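Local coordinates for protein phenol hydroxylase component phL (Pseudomonas stutzeri, PDB 3U52) that probably serves as the non-catalytic beta-type subunit of a bacterial multicomponent phenol hydroxylase, pairing with the chain that carries the diiron centre, at residues H46-P49 / H55-N58; V85-K90 / Y257-R262; E113-Q118 / Q241-V246; D210-T215 / Q283-H288. One frame throughout, in Å; residues are numbered along the deposited sequence.

Contact 1. Residues H46-P49 / H55-N58; sequences HYRP and HTLN
Arg48 and Pro49 bear on His55, Thr56 and Leu57 across a short return of the loop. From CB, the Arg48 chain sets out with CG anti to the carbonyl carbon (chi1 -69°) and bends twice more. Its CD reaches CG2 of Thr56 at 4.2 Å, the two side chains crossing obliquely. One atom farther on, NE donates a hydrogen bond to water 1 at 2.8 Å, which lies in the guanidinium plane; the water in turn donates to His55 O, also at 2.8 Å. At the tip, NH1 makes a weak bond to Ser53 O. A long, jointed cation suits this place because it can bend along the loop and still reach backbone carbonyls, one of them through the water.

Pro49 supplies the apolar part. Its CG lies 3.3 Å from His55 O and 4.0 Å from Leu57 CD1, the ring lodging between a carbonyl and a methyl. With an alanine here, the contact with Leu57 CD1 would probably be lost, a gap opened beside His55 O, and the backbone freer to turn. Thr56 OG1 meanwhile bonds to Leu57 O at 2.8 Å from above the carbonyl plane, a bond between neighbouring residues of segment 55-58.

Neither segment is helix or strand: both belong to the long connection between helix 31-36 and helix 81-105, where chains of other proteins in the assembly bond to the Arg48 and Pro49 backbone.

Contact 2. Residues V85-K90 / Y257-R262; sequences VGNRAK and YKESLR
A bidentate salt bridge between Arg88 and Glu259 joins two helices, 81-105 and 251-274, at a place where their backbones stand well apart: the nearest CA atoms, of Asn87 and Glu259, are 10.8 Å from each other. Long charged side chains suit such a gap, since each covers about half of it. Arg88 comes end-on, giving NH1 to Glu259 OE1 at 2.9 Å and NH2 to Glu259 OE2 at 2.7 Å. Both bonds are nearly straight, the second at 173°, both oxygens are met on the syn side, and the guanidinium and carboxylate planes lie only 21° apart. Glu259 delivers its carboxylate by running CG anti to its backbone N (chi1 175°) before bending at chi2.

Asn87 OD1 also lies by this pair, in the plane of the guanidinium at its edge. It is 3.4 Å from Glu259 OE1, and as both are acceptors no bond joins them. Phe79 packs against Asn87 and Glu259. Tyr257, whose O accepts from the Ser260 hydroxyl at 2.8 Å, belongs to the xenon pocket.

Both ions have second partners: Asp159 bridges to Arg88 NE, and Arg77 to Glu259 OE2. With a leucine in place of Arg88, Glu259 OE1 and Asp159 would probably be left without their cationic mate, and the carboxylate, held through OE2 by Arg77 alone of the two cations, would have more freedom to turn. Acids and bases thus alternate along a chain of four residues, an arrangement likely to balance charge in a partly buried setting and to keep Glu259 ionised.

Contact 3. Residues E113-Q118 / Q241-V246; sequences EETQKQ and QGAEDV
Gln118 and Gln241 meet through their amides; the side chains cross at about a right angle and the amide planes are 80° apart. Gln241 NE2 donates to Gln118 OE1 in a weak bond of 3.3 Å. The same nitrogen stands 2.9 Å from Gln118 NE2; two donors cannot bond, so the orientation of one of these amides is open to doubt. Water 2 ties the pair further, donating to Gln118 OE1 at 2.7 Å and to the backbone Gln241 O at 2.8 Å. It also lies near Thr115 OG1, at a distance so short that its exact position is doubtful; the hydroxyl bonds to Ser112 OG as well.

Beside this polar patch, Thr115 CG2 touches Ala243 CB at 4.0 Å. The Thr115 methyl, CG2, stands anti to the backbone N, while OG1, at chi1 -55°, sits beside the N and faces the water. Threonine thus serves both halves of the contact, and Gln118, three residues on, shares its helix face. A small methyl at Ala243 lets the loop come close.

Farther out, the backbone fixes these groups. Gly242 takes a positive phi of 83° and closes a Schellman motif; any CB there would jam against the carbonyl O of Gln241, so glycine is required. A type I turn follows, with Val246 N bonded to Ala243 O at 3.1 Å.

The contact therefore sets helix 113-122 against the link from helix 211-240 to helix 246-249. Trp237 and Phe238 of helix 211-240 touch Gln118 and Ala243 respectively, and Glu244 makes a salt bridge to Arg110 of the second subunit.

Contact 4. Residues D210-T215 / Q283-H288; sequences DWFELT and QKWIDH
Asp210 approaches the six-membered ring of Trp285 obliquely, its OD2 3.5 Å from CZ2. Its other oxygen, OD1, accepts from Glu213 N at 3.1 Å along a nearly straight bond (172°), the donor lying above the carboxylate plane. Thr63 OG1 also bonds to OD1 and Ala64 N to OD2, so the carboxylate is held from several directions. Phe212 adds an apolar neighbour: Trp285 CZ3 comes to the edge of its ring, 4.2 Å from CD2, while Met267 and Met268 of helix 251-274 also pack on this phenyl.

Glu213 then lies along the indole. With CG anti to the backbone N (chi1 -174°) and the chain extended, CB sits over the ring system and CG stands 3.6 Å from the centroid of the five-membered ring, a CH-pi contact. Its carboxylate stacks beyond, only 6° from the ring plane. Trp289 NE1, one turn past Trp285, bonds to OE1, which probably helps hold the carboxylate parallel to the indole. Glutamate fits because its methylenes can cover an aromatic face while its end stays polar.

Asp210 is a classic N-cap aspartate, here opening helix 211-240 where helix 276-302 packs against it in an all-helical fold.

The four contacts are spread through the chain without touching. Contacts 1 and 3 lie on opposite sides of its centre, their centres about 52 Å apart; contacts 1 and 4 come nearer, with closest atoms about 8 Å apart. Helix 211-240 ties contact 4, at its start, to contact 3, just past its end, although their centres are about 37 Å apart. Helices 251-274 and 276-302 follow each other and link contact 2 to contact 4, about 10 Å apart at nearest atoms. Contact 2 holds Tyr257, which lines a xenon site with Tyr227 and Asp232; the Glu259 side chain is about 11 Å from a xenon.

Contact 1. Residues H46-P49 / H55-N58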
loop_
_atom_site.group_PDB
_atom_site.type_symbol
_atom_site.label_atom_id
_atom_site.label_comp_id
_atom_site.label_asym_id
_atom_site.label_seq_id
_atom_site.Cartn_x
_atom_site.Cartn_y
_atom_site.Cartn_z
ATOM N N HIS D 46 20.024 33.830 -8.249
ATOM C CA HIS D 46 19.625 35.216 -8.439
ATOM C C HIS D 46 20.324 36.224 -7.561
ATOM O O HIS D 46 20.338 37.401 -7.917
ATOM C CB HIS D 46 18.118 35.317 -8.225
ATOM C CG HIS D 46 17.365 34.752 -9.373
ATOM N ND1 HIS D 46 17.141 33.394 -9.516
ATOM C CD2 HIS D 46 16.883 35.336 -10.491
ATOM C CE1 HIS D 46 16.487 33.174 -10.645
ATOM N NE2 HIS D 46 16.330 34.332 -11.262
ATOM N N TYR D 47 20.798 35.781 -6.406
ATOM C CA TYR D 47 21.393 36.640 -5.381
ATOM C C TYR D 47 22.534 35.955 -4.635
ATOM O O TYR D 47 22.438 34.759 -4.268
ATOM C CB TYR D 47 20.397 37.110 -4.320
ATOM C CG TYR D 47 18.993 37.341 -4.808
ATOM C CD1 TYR D 47 18.016 36.356 -4.637
ATOM C CD2 TYR D 47 18.647 38.520 -5.488
ATOM C CE1 TYR D 47 16.765 36.539 -5.078
ATOM C CE2 TYR D 47 17.409 38.696 -5.971
ATOM C CZ TYR D 47 16.451 37.690 -5.745
ATOM O OH TYR D 47 15.172 37.843 -6.196
ATOM N N ARG D 48 23.578 36.740 -4.332
ATOM C CA ARG D 48 24.714 36.226 -3.562
ATOM C C ARG D 48 24.324 36.091 -2.104
ATOM O O ARG D 48 23.647 36.925 -1.580
ATOM C CB ARG D 48 25.919 37.168 -3.687
ATOM C CG ARG D 48 26.546 37.171 -5.088
ATOM C CD ARG D 48 27.460 35.995 -5.320
ATOM N NE ARG D 48 28.680 36.146 -4.552
ATOM C CZ ARG D 48 29.799 36.637 -5.054
ATOM N NH1 ARG D 48 30.878 36.768 -4.285
ATOM N NH2 ARG D 48 29.830 37.007 -6.330
ATOM N N PRO D 49 24.810 35.062 -1.427
ATOM C CA PRO D 49 24.476 34.891 -0.009
ATOM C C PRO D 49 24.890 36.097 0.857
ATOM O O PRO D 49 25.975 36.608 0.704
ATOM C CB PRO D 49 25.271 33.641 0.434
ATOM C CG PRO D 49 25.827 32.998 -0.837
ATOM C CD PRO D 49 25.759 34.056 -1.951
ATOM N N HIS D 55 31.405 32.490 -2.075
ATOM C CA HIS D 55 30.785 31.448 -2.885
ATOM C C HIS D 55 29.335 31.781 -3.150
ATOM O O HIS D 55 28.702 32.538 -2.383
ATOM C CB HIS D 55 30.859 30.073 -2.199
ATOM C CG HIS D 55 32.181 29.735 -1.591
ATOM N ND1 HIS D 55 33.173 29.085 -2.284
ATOM C CD2 HIS D 55 32.646 29.881 -0.328
ATOM C CE1 HIS D 55 34.206 28.883 -1.488
ATOM N NE2 HIS D 55 33.913 29.366 -0.301
ATOM N N THR D 56 28.814 31.268 -4.259
ATOM C CA THR D 56 27.409 31.419 -4.584
ATOM C C THR D 56 26.585 30.401 -3.752
ATOM O O THR D 56 27.120 29.647 -2.986
ATOM C CB THR D 56 27.112 31.208 -6.084
ATOM O OG1 THR D 56 27.401 29.839 -6.443
ATOM C CG2 THR D 56 27.965 32.163 -6.945
ATOM N N LEU D 57 25.272 30.429 -3.904
ATOM C CA LEU D 57 24.436 29.357 -3.400
ATOM C C LEU D 57 24.865 28.115 -4.224
ATOM O O LEU D 57 25.315 28.264 -5.367
ATOM C CB LEU D 57 22.991 29.733 -3.704
ATOM C CG LEU D 57 21.983 30.294 -2.694
ATOM C CD1 LEU D 57 22.533 30.761 -1.349
ATOM C CD2 LEU D 57 20.979 31.252 -3.365
ATOM N N ASN D 58 24.770 26.905 -3.666
ATOM C CA ASN D 58 25.090 25.663 -4.461
ATOM C C ASN D 58 26.437 25.740 -5.247
ATOM O O ASN D 58 26.478 25.642 -6.501
ATOM C CB ASN D 58 23.926 25.289 -5.418
ATOM C CG ASN D 58 22.564 24.993 -4.684
ATOM O OD1 ASN D 58 22.418 25.224 -3.473
ATOM N ND2 ASN D 58 21.568 24.474 -5.440
HETATM O O HOH W 1 29.101 35.240 -1.946
#

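Contact 2. Residues V85-K90 / Y257-R262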
loop_
_atom_site.group_PDB
_atom_site.type_symbol
_atom_site.label_atom_id
_atom_site.label_comp_id
_atom_site.label_asym_id
_atom_site.label_seq_id
_atom_site.Cartn_x
_atom_site.Cartn_y
_atom_site.Cartn_z
ATOM N N VAL D 85 14.375 5.085 5.629
ATOM C CA VAL D 85 13.538 4.982 6.827
ATOM C C VAL D 85 13.060 3.520 7.010
ATOM O O VAL D 85 12.879 3.074 8.138
ATOM C CB VAL D 85 12.311 5.963 6.884
ATOM C CG1 VAL D 85 12.720 7.434 7.126
ATOM C CG2 VAL D 85 11.363 5.805 5.650
ATOM N N GLY D 86 12.854 2.803 5.908
ATOM C CA GLY D 86 12.430 1.405 5.975
ATOM C C GLY D 86 13.493 0.596 6.688
ATOM O O GLY D 86 13.190 -0.187 7.585
ATOM N N ASN D 87 14.751 0.794 6.310
ATOM C CA ASN D 87 15.851 0.088 6.968
ATOM C C ASN D 87 15.969 0.496 8.434
ATOM O O ASN D 87 16.043 -0.364 9.325
ATOM C CB ASN D 87 17.142 0.355 6.207
ATOM C CG ASN D 87 18.263 -0.475 6.695
ATOM O OD1 ASN D 87 18.886 -0.176 7.742
ATOM N ND2 ASN D 87 18.537 -1.564 5.962
ATOM N N ARG D 88 15.929 1.789 8.725
ATOM C CA ARG D 88 16.009 2.208 10.114
ATOM C C ARG D 88 14.856 1.715 11.022
ATOM O O ARG D 88 15.057 1.453 12.215
ATOM C CB ARG D 88 16.113 3.731 10.186
ATOM C CG ARG D 88 17.446 4.229 9.540
ATOM C CD ARG D 88 18.632 3.884 10.450
ATOM N NE ARG D 88 19.911 4.287 9.808
ATOM C CZ ARG D 88 20.629 3.556 8.968
ATOM N NH1 ARG D 88 20.243 2.338 8.631
ATOM N NH2 ARG D 88 21.750 4.067 8.441
ATOM N N ALA D 89 13.639 1.699 10.486
ATOM C CA ALA D 89 12.465 1.223 11.239
ATOM C C ALA D 89 12.662 -0.199 11.703
ATOM O O ALA D 89 12.266 -0.521 12.812
ATOM C CB ALA D 89 11.202 1.310 10.385
ATOM N N LYS D 90 13.180 -1.047 10.833
ATOM C CA LYS D 90 13.519 -2.445 11.161
ATOM C C LYS D 90 14.553 -2.516 12.285
ATOM O O LYS D 90 14.395 -3.290 13.244
ATOM C CB LYS D 90 14.089 -3.107 9.920
ATOM C CG LYS D 90 14.401 -4.600 10.034
ATOM C CD LYS D 90 15.047 -5.099 8.719
ATOM C CE LYS D 90 15.239 -6.640 8.692
ATOM N NZ LYS D 90 15.127 -7.230 7.292
ATOM N N TYR D 257 27.456 1.017 12.193
ATOM C CA TYR D 257 28.833 1.223 11.798
ATOM C C TYR D 257 29.219 0.375 10.633
ATOM O O TYR D 257 29.799 0.897 9.679
ATOM C CB TYR D 257 29.798 0.972 12.943
ATOM C CG TYR D 257 31.222 1.258 12.555
ATOM C CD1 TYR D 257 31.620 2.545 12.241
ATOM C CD2 TYR D 257 32.158 0.215 12.451
ATOM C CE1 TYR D 257 32.914 2.815 11.878
ATOM C CE2 TYR D 257 33.470 0.469 12.084
ATOM C CZ TYR D 257 33.834 1.788 11.804
ATOM O OH TYR D 257 35.090 2.107 11.428
ATOM N N LYS D 258 28.893 -0.921 10.687
ATOM C CA LYS D 258 29.195 -1.838 9.582
ATOM C C LYS D 258 28.591 -1.360 8.258
ATOM O O LYS D 258 29.243 -1.415 7.199
ATOM C CB LYS D 258 28.662 -3.247 9.901
ATOM C CG LYS D 258 29.498 -3.962 10.961
ATOM C CD LYS D 258 30.974 -4.120 10.409
ATOM C CE LYS D 258 32.093 -3.701 11.407
ATOM N NZ LYS D 258 32.754 -4.855 12.103
ATOM N N GLU D 259 27.346 -0.907 8.320
ATOM C CA GLU D 259 26.669 -0.381 7.119
ATOM C C GLU D 259 27.324 0.920 6.620
ATOM O O GLU D 259 27.373 1.173 5.437
ATOM C CB GLU D 259 25.170 -0.186 7.420
ATOM C CG GLU D 259 24.377 0.466 6.275
ATOM C CD GLU D 259 23.201 1.303 6.788
ATOM O OE1 GLU D 259 22.141 0.698 7.096
ATOM O OE2 GLU D 259 23.351 2.564 6.902
ATOM N N SER D 260 27.828 1.750 7.523
ATOM C CA SER D 260 28.309 3.071 7.146
ATOM C C SER D 260 29.640 3.001 6.406
ATOM O O SER D 260 29.963 3.843 5.591
ATOM C CB SER D 260 28.458 3.944 8.381
ATOM O OG SER D 260 29.638 3.578 9.073
ATOM N N LEU D 261 30.406 1.971 6.696
ATOM C CA LEU D 261 31.595 1.654 5.917
ATOM C C LEU D 261 31.300 1.505 4.424
ATOM O O LEU D 261 32.123 1.872 3.585
ATOM C CB LEU D 261 32.242 0.409 6.501
ATOM C CG LEU D 261 33.405 0.350 7.506
ATOM C CD1 LEU D 261 33.646 1.575 8.339
ATOM C CD2 LEU D 261 33.265 -0.899 8.362
ATOM N N ARG D 262 30.114 1.023 4.054
ATOM C CA ARG D 262 29.807 0.895 2.624
ATOM C C ARG D 262 29.875 2.230 1.897
ATOM O O ARG D 262 30.583 2.353 0.893
ATOM C CB ARG D 262 28.452 0.199 2.401
ATOM C CG ARG D 262 28.448 -1.256 2.926
ATOM C CD ARG D 262 27.190 -1.961 2.502
ATOM N NE ARG D 262 27.154 -2.191 1.059
ATOM C CZ ARG D 262 26.043 -2.509 0.398
ATOM N NH1 ARG D 262 24.892 -2.605 1.058
ATOM N NH2 ARG D 262 26.078 -2.707 -0.911
#

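Contact 3. Residues E113-Q118 / Q241-V246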
loop_
_atom_site.group_PDB
_atom_site.type_symbol
_atom_site.label_atom_id
_atom_site.label_comp_id
_atom_site.label_asym_id
_atom_site.label_seq_id
_atom_site.Cartn_x
_atom_site.Cartn_y
_atom_site.Cartn_z
ATOM N N GLU D 113 26.972 0.693 42.296
ATOM C CA GLU D 113 27.085 2.100 41.941
ATOM C C GLU D 113 28.435 2.401 41.210
ATOM O O GLU D 113 28.489 3.224 40.295
ATOM C CB GLU D 113 26.755 3.005 43.120
ATOM C CG GLU D 113 27.950 3.424 43.948
ATOM C CD GLU D 113 27.862 4.884 44.363
ATOM O OE1 GLU D 113 26.747 5.343 44.723
ATOM O OE2 GLU D 113 28.913 5.568 44.316
ATOM N N GLU D 114 29.486 1.662 41.559
ATOM C CA GLU D 114 30.784 1.798 40.899
ATOM C C GLU D 114 30.777 1.427 39.397
ATOM O O GLU D 114 31.402 2.115 38.564
ATOM C CB GLU D 114 31.904 1.082 41.694
ATOM C CG GLU D 114 31.400 0.006 42.742
ATOM C CD GLU D 114 30.701 0.600 44.004
ATOM O OE1 GLU D 114 31.089 1.703 44.455
ATOM O OE2 GLU D 114 29.765 -0.045 44.552
ATOM N N THR D 115 30.072 0.348 39.051
ATOM C CA THR D 115 29.912 -0.063 37.663
ATOM C C THR D 115 29.053 0.941 36.885
ATOM O O THR D 115 29.354 1.259 35.737
ATOM C CB THR D 115 29.279 -1.443 37.597
ATOM O OG1 THR D 115 30.068 -2.345 38.380
ATOM C CG2 THR D 115 29.197 -1.938 36.188
ATOM N N GLN D 116 27.999 1.451 37.515
ATOM C CA GLN D 116 27.191 2.488 36.896
ATOM C C GLN D 116 27.972 3.777 36.601
ATOM O O GLN D 116 27.737 4.425 35.573
ATOM C CB GLN D 116 25.998 2.818 37.768
ATOM C CG GLN D 116 24.978 1.702 37.924
ATOM C CD GLN D 116 23.887 2.076 38.905
ATOM O OE1 GLN D 116 23.978 3.086 39.584
ATOM N NE2 GLN D 116 22.832 1.277 38.960
ATOM N N LYS D 117 28.896 4.149 37.502
ATOM C CA LYS D 117 29.690 5.366 37.298
ATOM C C LYS D 117 30.654 5.202 36.147
ATOM O O LYS D 117 30.846 6.124 35.379
ATOM C CB LYS D 117 30.393 5.816 38.578
ATOM C CG LYS D 117 29.514 6.753 39.474
ATOM C CD LYS D 117 28.052 6.222 39.706
ATOM C CE LYS D 117 27.172 7.193 40.500
ATOM N NZ LYS D 117 25.723 6.905 40.226
ATOM N N GLN D 118 31.231 4.009 36.012
ATOM C CA GLN D 118 32.058 3.664 34.859
ATOM C C GLN D 118 31.300 3.840 33.541
ATOM O O GLN D 118 31.894 4.233 32.557
ATOM C CB GLN D 118 32.577 2.221 34.931
ATOM C CG GLN D 118 33.727 1.983 35.933
ATOM C CD GLN D 118 34.254 0.529 35.897
ATOM O OE1 GLN D 118 33.548 -0.408 36.271
ATOM N NE2 GLN D 118 35.500 0.351 35.455
ATOM N N GLN D 241 34.252 -6.182 33.595
ATOM C CA GLN D 241 33.817 -5.198 34.609
ATOM C C GLN D 241 32.436 -5.493 35.187
ATOM O O GLN D 241 31.947 -4.766 36.039
ATOM C CB GLN D 241 33.784 -3.789 33.996
ATOM C CG GLN D 241 35.122 -3.291 33.540
ATOM C CD GLN D 241 36.148 -3.348 34.651
ATOM O OE1 GLN D 241 37.051 -4.174 34.610
ATOM N NE2 GLN D 241 35.993 -2.501 35.658
ATOM N N GLY D 242 31.808 -6.561 34.709
ATOM C CA GLY D 242 30.457 -6.895 35.148
ATOM C C GLY D 242 29.340 -6.162 34.425
ATOM O O GLY D 242 28.191 -6.222 34.863
ATOM N N ALA D 243 29.665 -5.490 33.316
ATOM C CA ALA D 243 28.702 -4.627 32.616
ATOM C C ALA D 243 28.254 -5.202 31.267
ATOM O O ALA D 243 27.765 -4.471 30.401
ATOM C CB ALA D 243 29.290 -3.243 32.444
ATOM N N GLU D 244 28.443 -6.508 31.101
ATOM C CA GLU D 244 28.194 -7.239 29.857
ATOM C C GLU D 244 26.809 -6.928 29.231
ATOM O O GLU D 244 26.689 -6.849 28.021
ATOM C CB GLU D 244 28.393 -8.761 30.111
ATOM C CG GLU D 244 28.340 -9.683 28.860
ATOM C CD GLU D 244 27.945 -11.191 29.168
ATOM O OE1 GLU D 244 28.482 -11.788 30.150
ATOM O OE2 GLU D 244 27.101 -11.774 28.404
ATOM N N ASP D 245 25.776 -6.731 30.059
ATOM C CA ASP D 245 24.416 -6.486 29.544
ATOM C C ASP D 245 24.242 -5.208 28.685
ATOM O O ASP D 245 23.363 -5.150 27.858
ATOM C CB ASP D 245 23.373 -6.568 30.668
ATOM C CG ASP D 245 23.270 -8.004 31.280
ATOM O OD1 ASP D 245 23.839 -8.949 30.703
ATOM O OD2 ASP D 245 22.614 -8.185 32.332
ATOM N N VAL D 246 25.098 -4.211 28.838
ATOM C CA VAL D 246 25.027 -3.037 27.942
ATOM C C VAL D 246 25.310 -3.364 26.473
ATOM O O VAL D 246 24.973 -2.577 25.626
ATOM C CB VAL D 246 25.949 -1.843 28.372
ATOM C CG1 VAL D 246 25.775 -1.543 29.845
ATOM C CG2 VAL D 246 27.374 -2.148 28.044
HETATM O O HOH W 2 32.325 -2.440 37.516
#

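Contact 4. Residues D210-T215 / Q283-H288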
loop_
_atom_site.group_PDB
_atom_site.type_symbol
_atom_site.label_atom_id
_atom_site.label_comp_id
_atom_site.label_asym_id
_atom_site.label_seq_id
_atom_site.Cartn_x
_atom_site.Cartn_y
_atom_site.Cartn_z
ATOM N N ASP D 210 35.877 23.739 5.147
ATOM C CA ASP D 210 35.875 22.896 3.944
ATOM C C ASP D 210 35.041 21.660 4.236
ATOM O O ASP D 210 35.385 20.884 5.159
ATOM C CB ASP D 210 37.315 22.463 3.596
ATOM C CG ASP D 210 37.406 21.762 2.250
ATOM O OD1 ASP D 210 36.662 20.781 2.031
ATOM O OD2 ASP D 210 38.205 22.195 1.374
ATOM N N TRP D 211 33.970 21.441 3.472
ATOM C CA TRP D 211 33.050 20.366 3.878
ATOM C C TRP D 211 33.659 18.982 3.647
ATOM O O TRP D 211 33.398 18.023 4.410
ATOM C CB TRP D 211 31.672 20.520 3.244
ATOM C CG TRP D 211 31.585 20.346 1.741
ATOM C CD1 TRP D 211 31.534 21.344 0.815
ATOM C CD2 TRP D 211 31.507 19.110 1.002
ATOM N NE1 TRP D 211 31.449 20.814 -0.458
ATOM C CE2 TRP D 211 31.431 19.448 -0.377
ATOM C CE3 TRP D 211 31.498 17.762 1.365
ATOM C CZ2 TRP D 211 31.288 18.476 -1.402
ATOM C CZ3 TRP D 211 31.374 16.784 0.338
ATOM C CH2 TRP D 211 31.296 17.160 -1.021
ATOM N N PHE D 212 34.455 18.831 2.604
ATOM C CA PHE D 212 35.090 17.527 2.428
ATOM C C PHE D 212 36.151 17.228 3.492
ATOM O O PHE D 212 36.198 16.115 4.024
ATOM C CB PHE D 212 35.622 17.249 1.020
ATOM C CG PHE D 212 35.705 15.772 0.735
ATOM C CD1 PHE D 212 34.634 15.122 0.132
ATOM C CD2 PHE D 212 36.816 15.005 1.171
ATOM C CE1 PHE D 212 34.672 13.721 -0.107
ATOM C CE2 PHE D 212 36.871 13.614 0.961
ATOM C CZ PHE D 212 35.797 12.965 0.291
ATOM N N GLU D 213 36.942 18.247 3.847
ATOM C CA GLU D 213 37.830 18.126 5.008
ATOM C C GLU D 213 36.993 17.650 6.202
ATOM O O GLU D 213 37.361 16.702 6.887
ATOM C CB GLU D 213 38.530 19.460 5.338
ATOM C CG GLU D 213 39.587 19.325 6.452
ATOM C CD GLU D 213 40.208 20.649 6.884
ATOM O OE1 GLU D 213 40.962 20.612 7.895
ATOM O OE2 GLU D 213 39.978 21.696 6.228
ATOM N N LEU D 214 35.842 18.301 6.420
ATOM C CA LEU D 214 34.953 17.934 7.516
ATOM C C LEU D 214 34.424 16.494 7.443
ATOM O O LEU D 214 34.448 15.787 8.460
ATOM C CB LEU D 214 33.779 18.919 7.633
ATOM C CG LEU D 214 32.991 18.874 8.935
ATOM C CD1 LEU D 214 33.821 18.920 10.196
ATOM C CD2 LEU D 214 31.963 19.979 8.907
ATOM N N THR D 215 33.942 16.053 6.274
ATOM C CA THR D 215 33.439 14.662 6.199
ATOM C C THR D 215 34.547 13.626 6.478
ATOM O O THR D 215 34.322 12.621 7.178
ATOM C CB THR D 215 32.647 14.362 4.886
ATOM O OG1 THR D 215 31.882 13.176 5.086
ATOM C CG2 THR D 215 33.541 14.095 3.712
ATOM N N GLN D 283 45.864 13.575 1.790
ATOM C CA GLN D 283 46.977 13.180 2.662
ATOM C C GLN D 283 47.342 14.297 3.678
ATOM O O GLN D 283 47.687 14.050 4.831
ATOM C CB GLN D 283 48.209 12.811 1.822
ATOM C CG GLN D 283 49.296 12.199 2.663
ATOM C CD GLN D 283 48.876 10.886 3.266
ATOM O OE1 GLN D 283 48.578 9.925 2.543
ATOM N NE2 GLN D 283 48.843 10.824 4.593
ATOM N N LYS D 284 47.298 15.535 3.211
ATOM C CA LYS D 284 47.622 16.683 4.051
ATOM C C LYS D 284 46.615 16.729 5.214
ATOM O O LYS D 284 47.014 16.874 6.387
ATOM C CB LYS D 284 47.574 17.934 3.175
ATOM C CG LYS D 284 47.643 19.269 3.891
ATOM C CD LYS D 284 47.276 20.394 2.899
ATOM C CE LYS D 284 46.498 21.517 3.584
ATOM N NZ LYS D 284 46.309 22.701 2.664
ATOM N N TRP D 285 45.320 16.539 4.908
ATOM C CA TRP D 285 44.289 16.582 5.964
ATOM C C TRP D 285 44.445 15.411 6.915
ATOM O O TRP D 285 44.370 15.624 8.108
ATOM C CB TRP D 285 42.860 16.669 5.411
ATOM C CG TRP D 285 42.545 17.939 4.717
ATOM C CD1 TRP D 285 43.071 19.181 4.956
ATOM C CD2 TRP D 285 41.607 18.098 3.654
ATOM N NE1 TRP D 285 42.512 20.112 4.094
ATOM C CE2 TRP D 285 41.610 19.469 3.287
ATOM C CE3 TRP D 285 40.754 17.205 2.964
ATOM C CZ2 TRP D 285 40.800 19.971 2.251
ATOM C CZ3 TRP D 285 39.940 17.710 1.953
ATOM C CH2 TRP D 285 39.987 19.075 1.591
ATOM N N ILE D 286 44.717 14.198 6.409
ATOM C CA ILE D 286 44.988 13.055 7.326
ATOM C C ILE D 286 46.199 13.318 8.268
ATOM O O ILE D 286 46.173 13.008 9.453
ATOM C CB ILE D 286 45.217 11.743 6.510
ATOM C CG1 ILE D 286 43.948 11.341 5.749
ATOM C CG2 ILE D 286 45.718 10.600 7.386
ATOM C CD1 ILE D 286 44.225 10.444 4.575
ATOM N N ASP D 287 47.284 13.873 7.715
ATOM C CA ASP D 287 48.485 14.189 8.516
ATOM C C ASP D 287 48.179 15.168 9.634
ATOM O O ASP D 287 48.686 15.024 10.740
ATOM C CB ASP D 287 49.601 14.815 7.663
ATOM C CG ASP D 287 50.218 13.860 6.650
ATOM O OD1 ASP D 287 50.125 12.608 6.764
ATOM O OD2 ASP D 287 50.824 14.401 5.713
ATOM N N HIS D 288 47.378 16.183 9.333
ATOM C CA HIS D 288 46.932 17.136 10.369
ATOM C C HIS D 288 45.961 16.529 11.417
ATOM O O HIS D 288 46.102 16.727 12.647
ATOM C CB HIS D 288 46.342 18.382 9.722
ATOM C CG HIS D 288 46.048 19.467 10.705
ATOM N ND1 HIS D 288 47.035 20.101 11.430
ATOM C CD2 HIS D 288 44.877 20.016 11.111
ATOM C CE1 HIS D 288 46.489 20.998 12.235
ATOM N NE2 HIS D 288 45.179 20.970 12.062
#